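Local coordinates for gene 2 protein (Enterobacteria phage Sf6, PDB 5C12) that supplies, through this nuclease domain of the large terminase subunit, the metal-dependent cutting of viral DNA during its packaging, at residues D52-R66 with S247-C260. The protein carries 1 engineered substitution. Sequence-based numbering, arbitrary orientation.
Sequences DPSDTGPDAKGYASR and SPNLADALMMCMHC. With MG (magnesium ion), chain C.
With CG trans to the backbone N (chi1 179°), D52 at the end of its strand reaches toward helix 249-256, where D252, its CG trans to the carbonyl carbon instead (chi1 -76°), comes to meet it. Their carboxylates lie nearly coplanar and both bind a magnesium ion, D52 OD2 at 2.0 Å and D252 OD2 at 2.2 Å; four waters complete six-fold coordination. The other oxygen of each carboxylate is held too: D52 OD1 takes the backbone N-H of S54 in an Asx turn, and D252 OD1 is hydrogen-bonded to Y173 OH of helix 168-189. The amide of N249 stands almost perpendicular to the D52 carboxylate. Its OD1 receives a metal-bound water that also donates to S247 OG, while its ND2 reaches A60 O through another water. D55 OD1 accepts from one metal-bound water and lies close to another that also neighbours D52 OD1.

Beyond the metal, strand 61-66 packs along the helix, their axes 6.4 Å apart at 36°. A64 CB nestles against the helix backbone, 3.6 Å from L254 N, and touches A253 CB and C257 SG. Farther along, R66 extends past the M258 methyl and grips C257 O side-on, with NE at 2.8 Å and NH2 at 2.9 Å; with NH1 bonded to G68 O as well, the guanidinium is probably restrained in its rotation. Antiparallel strands 47-52 and 61-67 with this helix packed on them fit the RNase H-like fold of terminase nucleases: sheet and helix each supply a carboxylate oxygen to the ion, and N249 and D55 order its waters, consistent with a metal-dependent nuclease centre.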
ATOM      1  N   ASP A  52      -7.759  -1.830   3.992  1.00 11.01           N
ATOM      2  CA  ASP A  52      -7.868  -3.259   3.804  1.00 12.86           C
ATOM      3  C   ASP A  52      -8.874  -3.776   4.812  1.00 15.56           C
ATOM      4  O   ASP A  52      -8.635  -3.753   6.017  1.00 15.56           O
ATOM      5  CB  ASP A  52      -6.524  -3.945   4.022  1.00 13.52           C
ATOM      6  CG  ASP A  52      -6.622  -5.435   3.853  1.00 18.71           C
ATOM      7  OD1 ASP A  52      -7.717  -5.982   4.112  1.00 22.04           O
ATOM      8  OD2 ASP A  52      -5.632  -6.059   3.442  1.00 15.67           O
ATOM      9  N   PRO A  53     -10.051  -4.212   4.339  1.00 13.51           N
ATOM     10  CA  PRO A  53     -11.141  -4.578   5.243  1.00 15.06           C
ATOM     11  C   PRO A  53     -11.019  -5.972   5.867  1.00 19.96           C
ATOM     12  O   PRO A  53     -11.960  -6.469   6.501  1.00 23.05           O
ATOM     13  CB  PRO A  53     -12.355  -4.512   4.326  1.00 16.57           C
ATOM     14  CG  PRO A  53     -11.840  -4.893   3.026  1.00 18.25           C
ATOM     15  CD  PRO A  53     -10.445  -4.306   2.920  1.00 12.96           C
ATOM     16  N   SER A  54      -9.858  -6.579   5.665  1.00 20.73           N
ATOM     17  CA  SER A  54      -9.513  -7.910   6.172  1.00 29.15           C
ATOM     18  C   SER A  54      -9.984  -8.920   5.153  1.00 39.76           C
ATOM     19  O   SER A  54     -10.747  -8.571   4.263  1.00 27.65           O
ATOM     20  CB  SER A  54     -10.089  -8.215   7.570  1.00 29.01           C
ATOM     21  OG  SER A  54     -11.461  -8.582   7.541  1.00 38.78           O
ATOM     22  N   ASP A  55      -9.447 -10.133   5.241  1.00 35.42           N
ATOM     23  CA  ASP A  55     -10.028 -11.293   4.584  1.00 31.75           C
ATOM     24  C   ASP A  55     -10.909 -11.867   5.677  1.00 48.85           C
ATOM     25  O   ASP A  55     -10.473 -11.968   6.819  1.00 75.12           O
ATOM     26  CB  ASP A  55      -8.967 -12.328   4.198  1.00 32.67           C
ATOM     27  CG  ASP A  55      -7.653 -11.705   3.745  1.00 41.94           C
ATOM     28  OD1 ASP A  55      -7.654 -10.800   2.880  1.00 36.17           O
ATOM     29  OD2 ASP A  55      -6.601 -12.136   4.261  1.00 56.16           O
ATOM     30  N   THR A  56     -12.130 -12.253   5.350  1.00 54.60           N
ATOM     31  CA  THR A  56     -13.131 -12.492   6.382  1.00 29.69           C
ATOM     32  C   THR A  56     -13.523 -11.121   6.940  1.00 29.37           C
ATOM     33  O   THR A  56     -12.732 -10.178   6.905  1.00 80.52           O
ATOM     34  CB  THR A  56     -12.621 -13.392   7.543  1.00 47.91           C
ATOM     35  OG1 THR A  56     -11.889 -12.608   8.502  1.00 50.93           O
ATOM     36  CG2 THR A  56     -11.773 -14.548   7.018  1.00 56.27           C
ATOM     37  N   GLY A  57     -14.745 -11.009   7.439  1.00 70.00           N
ATOM     38  CA  GLY A  57     -15.289  -9.715   7.802  1.00 49.99           C
ATOM     39  C   GLY A  57     -14.848  -9.108   9.123  1.00 30.23           C
ATOM     40  O   GLY A  57     -14.764  -7.877   9.228  1.00 24.47           O
ATOM     41  N   PRO A  58     -14.613  -9.948  10.146  1.00 35.55           N
ATOM     42  CA  PRO A  58     -14.470  -9.414  11.503  1.00 41.19           C
ATOM     43  C   PRO A  58     -13.039  -9.304  12.022  1.00 34.77           C
ATOM     44  O   PRO A  58     -12.849  -8.765  13.116  1.00 39.85           O
ATOM     45  CB  PRO A  58     -15.220 -10.450  12.335  1.00 41.36           C
ATOM     46  CG  PRO A  58     -14.896 -11.745  11.646  1.00 34.53           C
ATOM     47  CD  PRO A  58     -14.786 -11.414  10.164  1.00 44.49           C
ATOM     48  N   ASP A  59     -12.062  -9.809  11.275  1.00 28.94           N
ATOM     49  CA  ASP A  59     -10.680  -9.839  11.762  1.00 38.00           C
ATOM     50  C   ASP A  59      -9.958  -8.508  11.511  1.00 37.67           C
ATOM     51  O   ASP A  59     -10.571  -7.547  11.045  1.00 29.82           O
ATOM     52  CB  ASP A  59      -9.921 -11.026  11.151  1.00 32.93           C
ATOM     53  CG  ASP A  59     -10.485 -12.371  11.609  1.00 49.89           C
ATOM     54  OD1 ASP A  59     -10.242 -12.768  12.768  1.00 43.64           O
ATOM     55  OD2 ASP A  59     -11.181 -13.027  10.809  1.00 48.24           O
ATOM     56  N   ALA A  60      -8.673  -8.462  11.850  1.00 26.71           N
ATOM     57  CA  ALA A  60      -7.913  -7.208  11.901  1.00 25.70           C
ATOM     58  C   ALA A  60      -7.839  -6.505  10.553  1.00 24.71           C
ATOM     59  O   ALA A  60      -7.548  -7.122   9.530  1.00 28.35           O
ATOM     60  CB  ALA A  60      -6.528  -7.449  12.417  1.00 29.83           C
ATOM     61  N   LYS A  61      -8.075  -5.199  10.571  1.00 14.62           N
ATOM     62  CA  LYS A  61      -8.127  -4.417   9.355  1.00 12.78           C
ATOM     63  C   LYS A  61      -6.963  -3.439   9.250  1.00 13.41           C
ATOM     64  O   LYS A  61      -6.298  -3.142  10.239  1.00 14.52           O
ATOM     65  CB  LYS A  61      -9.435  -3.646   9.312  1.00 14.48           C
ATOM     66  CG  LYS A  61     -10.656  -4.576   9.310  1.00 16.61           C
ATOM     67  CD  LYS A  61     -11.938  -3.896   9.679  1.00 15.95           C
ATOM     68  CE  LYS A  61     -13.095  -4.842   9.463  1.00 18.77           C
ATOM     69  NZ  LYS A  61     -12.955  -6.095  10.246  1.00 19.26           N
ATOM     70  N   GLY A  62      -6.736  -2.914   8.057  1.00 12.61           N
ATOM     71  CA  GLY A  62      -5.616  -2.020   7.847  1.00 13.73           C
ATOM     72  C   GLY A  62      -6.004  -0.699   7.227  1.00 14.19           C
ATOM     73  O   GLY A  62      -6.988  -0.616   6.462  1.00 11.98           O
ATOM     74  N   TYR A  63      -5.251   0.333   7.568  1.00 10.80           N
ATOM     75  CA  TYR A  63      -5.346   1.644   6.954  1.00 10.81           C
ATOM     76  C   TYR A  63      -3.965   2.238   6.805  1.00 11.47           C
ATOM     77  O   TYR A  63      -3.119   2.077   7.669  1.00 11.58           O
ATOM     78  CB  TYR A  63      -6.204   2.557   7.813  1.00 12.74           C
ATOM     79  CG  TYR A  63      -6.246   4.003   7.387  1.00 11.95           C
ATOM     80  CD1 TYR A  63      -5.268   4.892   7.765  1.00 12.87           C
ATOM     81  CD2 TYR A  63      -7.268   4.480   6.594  1.00 10.82           C
ATOM     82  CE1 TYR A  63      -5.304   6.212   7.380  1.00  9.71           C
ATOM     83  CE2 TYR A  63      -7.313   5.782   6.209  1.00 10.71           C
ATOM     84  CZ  TYR A  63      -6.340   6.651   6.588  1.00 10.37           C
ATOM     85  OH  TYR A  63      -6.435   7.978   6.213  1.00 13.44           O
ATOM     86  N   ALA A  64      -3.754   2.940   5.711  1.00 10.59           N
ATOM     87  CA  ALA A  64      -2.497   3.641   5.486  1.00 10.71           C
ATOM     88  C   ALA A  64      -2.784   4.951   4.806  1.00 12.51           C
ATOM     89  O   ALA A  64      -3.738   5.046   4.039  1.00 12.34           O
ATOM     90  CB  ALA A  64      -1.562   2.804   4.648  1.00 11.35           C
ATOM     91  N   SER A  65      -1.984   5.974   5.083  1.00 10.64           N
ATOM     92  CA  SER A  65      -2.126   7.230   4.380  1.00 12.08           C
ATOM     93  C   SER A  65      -0.771   7.855   4.142  1.00 10.25           C
ATOM     94  O   SER A  65       0.124   7.750   4.987  1.00 12.34           O
ATOM     95  CB  SER A  65      -2.997   8.195   5.178  1.00 13.70           C
ATOM     96  OG  SER A  65      -3.248   9.372   4.441  1.00 16.85           O
ATOM     97  N   ARG A  66      -0.634   8.516   2.998  1.00 10.08           N
ATOM     98  CA  ARG A  66       0.573   9.272   2.703  1.00 10.33           C
ATOM     99  C   ARG A  66       0.225  10.625   2.132  1.00 12.78           C
ATOM    100  O   ARG A  66      -0.833  10.805   1.503  1.00 11.77           O
ATOM    101  CB  ARG A  66       1.430   8.499   1.705  1.00 10.71           C
ATOM    102  CG  ARG A  66       0.839   8.333   0.317  1.00  9.93           C
ATOM    103  CD  ARG A  66       1.679   7.427  -0.559  1.00 10.67           C
ATOM    104  NE  ARG A  66       1.067   7.151  -1.862  1.00 11.70           N
ATOM    105  CZ  ARG A  66       1.337   7.782  -2.995  1.00 12.43           C
ATOM    106  NH1 ARG A  66       2.219   8.777  -3.048  1.00 13.55           N
ATOM    107  NH2 ARG A  66       0.742   7.394  -4.110  1.00 12.68           N
ATOM    108  N   SER A 247      -2.766 -12.560   7.730  1.00 21.96           N
ATOM    109  CA  SER A 247      -3.035 -11.674   6.606  1.00 18.71           C
ATOM    110  C   SER A 247      -2.333 -10.337   6.839  1.00 17.56           C
ATOM    111  O   SER A 247      -2.450  -9.754   7.919  1.00 20.40           O
ATOM    112  CB  SER A 247      -4.536 -11.473   6.448  1.00 33.46           C
ATOM    113  OG  SER A 247      -4.825 -10.950   5.164  1.00 37.38           O
ATOM    114  N   PRO A 248      -1.587  -9.859   5.830  1.00 20.04           N
ATOM    115  CA  PRO A 248      -0.780  -8.649   6.002  1.00 17.35           C
ATOM    116  C   PRO A 248      -1.566  -7.394   5.654  1.00 14.58           C
ATOM    117  O   PRO A 248      -1.291  -6.736   4.647  1.00 15.22           O
ATOM    118  CB  PRO A 248       0.376  -8.889   5.032  1.00 18.35           C
ATOM    119  CG  PRO A 248      -0.272  -9.617   3.883  1.00 21.86           C
ATOM    120  CD  PRO A 248      -1.289 -10.528   4.545  1.00 23.33           C
ATOM    121  N   ASN A 249      -2.546  -7.065   6.491  1.00 15.55           N
ATOM    122  CA  ASN A 249      -3.469  -5.993   6.145  1.00 15.79           C
ATOM    123  C   ASN A 249      -2.856  -4.606   6.152  1.00 13.58           C
ATOM    124  O   ASN A 249      -3.292  -3.733   5.400  1.00 12.75           O
ATOM    125  CB  ASN A 249      -4.662  -5.983   7.075  1.00 15.45           C
ATOM    126  CG  ASN A 249      -5.177  -7.361   7.368  1.00 31.07           C
ATOM    127  OD1 ASN A 249      -5.881  -7.928   6.564  1.00 26.39           O
ATOM    128  ND2 ASN A 249      -4.825  -7.909   8.532  1.00 36.26           N
ATOM    129  N   LEU A 250      -1.857  -4.372   7.012  1.00 12.88           N
ATOM    130  CA  LEU A 250      -1.186  -3.077   7.017  1.00 13.17           C
ATOM    131  C   LEU A 250      -0.361  -2.912   5.736  1.00 11.38           C
ATOM    132  O   LEU A 250      -0.387  -1.851   5.096  1.00 10.86           O
ATOM    133  CB  LEU A 250      -0.274  -2.922   8.238  1.00 12.98           C
ATOM    134  CG  LEU A 250      -0.896  -3.100   9.606  1.00 14.50           C
ATOM    135  CD1 LEU A 250       0.210  -3.055  10.639  1.00 14.80           C
ATOM    136  CD2 LEU A 250      -1.934  -2.020   9.838  1.00 12.83           C
ATOM    137  N   ALA A 251       0.385  -3.963   5.373  1.00 12.16           N
ATOM    138  CA  ALA A 251       1.154  -3.967   4.125  1.00 12.57           C
ATOM    139  C   ALA A 251       0.261  -3.748   2.918  1.00 10.72           C
ATOM    140  O   ALA A 251       0.590  -2.972   2.036  1.00 11.18           O
ATOM    141  CB  ALA A 251       1.933  -5.285   3.963  1.00 13.40           C
ATOM    142  N   ASP A 252      -0.887  -4.426   2.902  1.00 12.34           N
ATOM    143  CA  ASP A 252      -1.794  -4.306   1.754  1.00 11.34           C
ATOM    144  C   ASP A 252      -2.367  -2.895   1.648  1.00 10.01           C
ATOM    145  O   ASP A 252      -2.553  -2.361   0.556  1.00 10.72           O
ATOM    146  CB  ASP A 252      -2.949  -5.309   1.881  1.00 12.00           C
ATOM    147  CG  ASP A 252      -2.550  -6.741   1.549  1.00 19.10           C
ATOM    148  OD1 ASP A 252      -1.405  -7.019   1.121  1.00 17.89           O
ATOM    149  OD2 ASP A 252      -3.418  -7.614   1.737  1.00 19.44           O
ATOM    150  N   ALA A 253      -2.700  -2.306   2.786  1.00 10.84           N
ATOM    151  CA  ALA A 253      -3.223  -0.945   2.838  1.00 10.69           C
ATOM    152  C   ALA A 253      -2.192   0.033   2.267  1.00  9.54           C
ATOM    153  O   ALA A 253      -2.493   0.893   1.435  1.00 10.21           O
ATOM    154  CB  ALA A 253      -3.602  -0.588   4.265  1.00 11.02           C
ATOM    155  N   LEU A 254      -0.926  -0.144   2.654  1.00 10.78           N
ATOM    156  CA  LEU A 254       0.126   0.722   2.153  1.00  9.65           C
ATOM    157  C   LEU A 254       0.306   0.527   0.640  1.00  9.33           C
ATOM    158  O   LEU A 254       0.462   1.488  -0.107  1.00 11.81           O
ATOM    159  CB  LEU A 254       1.426   0.493   2.936  1.00 10.78           C
ATOM    160  CG  LEU A 254       2.600   1.323   2.415  1.00 11.04           C
ATOM    161  CD1 LEU A 254       2.360   2.799   2.584  1.00 10.56           C
ATOM    162  CD2 LEU A 254       3.872   0.885   3.118  1.00 12.41           C
ATOM    163  N   MET A 255       0.302  -0.724   0.208  1.00  9.53           N
ATOM    164  CA  MET A 255       0.443  -1.057  -1.196  1.00 10.28           C
ATOM    165  C   MET A 255      -0.634  -0.365  -2.030  1.00  8.37           C
ATOM    166  O   MET A 255      -0.354   0.209  -3.111  1.00  9.67           O
ATOM    167  CB  MET A 255       0.386  -2.582  -1.365  1.00 10.80           C
ATOM    168  CG  MET A 255       0.349  -3.030  -2.836  1.00  9.91           C
ATOM    169  SD  MET A 255      -1.281  -3.096  -3.588  1.00 12.05           S
ATOM    170  CE  MET A 255      -1.914  -4.499  -2.722  1.00 11.01           C
ATOM    171  N   MET A 256      -1.881  -0.426  -1.574  1.00 10.51           N
ATOM    172  CA  MET A 256      -2.958   0.177  -2.349  1.00  9.14           C
ATOM    173  C   MET A 256      -2.808   1.683  -2.499  1.00 10.54           C
ATOM    174  O   MET A 256      -3.187   2.268  -3.507  1.00 10.60           O
ATOM    175  CB  MET A 256      -4.327  -0.211  -1.770  1.00  8.99           C
ATOM    176  CG  MET A 256      -4.620  -1.679  -1.965  1.00  9.79           C
ATOM    177  SD  MET A 256      -6.265  -2.182  -1.373  1.00 12.08           S
ATOM    178  CE  MET A 256      -5.995  -2.135   0.393  1.00  9.24           C
ATOM    179  N   CYS A 257      -2.255   2.314  -1.480  1.00 10.04           N
ATOM    180  CA  CYS A 257      -1.923   3.735  -1.509  1.00 14.55           C
ATOM    181  C   CYS A 257      -0.960   4.155  -2.598  1.00 10.71           C
ATOM    182  O   CYS A 257      -0.826   5.339  -2.871  1.00 12.22           O
ATOM    183  CB  CYS A 257      -1.260   4.136  -0.198  1.00 59.01           C
ATOM    184  SG  CYS A 257      -2.439   4.397   1.037  1.00 27.45           S
ATOM    185  N   MET A 258      -0.232   3.196  -3.167  1.00 10.18           N
ATOM    186  CA  MET A 258       0.697   3.481  -4.238  1.00 11.77           C
ATOM    187  C   MET A 258       0.003   3.858  -5.503  1.00 13.33           C
ATOM    188  O   MET A 258       0.605   4.452  -6.368  1.00 15.39           O
ATOM    189  CB  MET A 258       1.602   2.270  -4.524  1.00 12.72           C
ATOM    190  CG  MET A 258       2.427   1.824  -3.322  1.00 13.92           C
ATOM    191  SD  MET A 258       3.702   3.036  -2.878  1.00 14.22           S
ATOM    192  CE  MET A 258       2.935   3.901  -1.522  1.00 12.89           C
ATOM    193  N   HIS A 259      -1.291   3.536  -5.606  1.00 13.97           N
ATOM    194  CA  HIS A 259      -2.011   3.867  -6.809  1.00 16.69           C
ATOM    195  C   HIS A 259      -2.736   5.157  -6.520  1.00 19.00           C
ATOM    196  O   HIS A 259      -3.588   5.192  -5.625  1.00 16.93           O
ATOM    197  CB  HIS A 259      -2.983   2.748  -7.149  1.00 16.29           C
ATOM    198  CG  HIS A 259      -3.795   3.006  -8.373  1.00 18.60           C
ATOM    199  ND1 HIS A 259      -3.288   3.635  -9.489  1.00 21.08           N
ATOM    200  CD2 HIS A 259      -5.089   2.725  -8.649  1.00 35.80           C
ATOM    201  CE1 HIS A 259      -4.234   3.724 -10.404  1.00 31.07           C
ATOM    202  NE2 HIS A 259      -5.335   3.180  -9.921  1.00 32.73           N
ATOM    203  N   CYS A 260      -2.362   6.228  -7.218  1.00 20.72           N
ATOM    204  CA  CYS A 260      -3.122   7.471  -7.142  1.00 21.02           C
ATOM    205  C   CYS A 260      -4.059   7.559  -8.347  1.00 27.85           C
ATOM    206  O   CYS A 260      -3.622   7.809  -9.465  1.00 29.29           O
ATOM    207  CB  CYS A 260      -2.205   8.693  -7.084  1.00 21.09           C
ATOM    208  SG  CYS A 260      -3.083  10.191  -6.576  1.00 26.29           S
TER
HETATM  209 MG    MG C 801      -5.458  -7.845   2.501  0.88 19.61          MG
HETATM  210  O   HOH W   1      -7.270  -8.318   2.814  1.00 19.60           O
HETATM  211  O   HOH W   2      -5.351  -9.725   1.649  1.00 26.80           O
HETATM  212  O   HOH W   3      -6.963  -9.675   9.389  1.00 36.02           O
HETATM  213  O   HOH W   4      -4.863  -8.621   4.335  1.00 30.52           O
HETATM  214  O   HOH W   5      -5.893  -7.040   0.535  1.00 21.59           O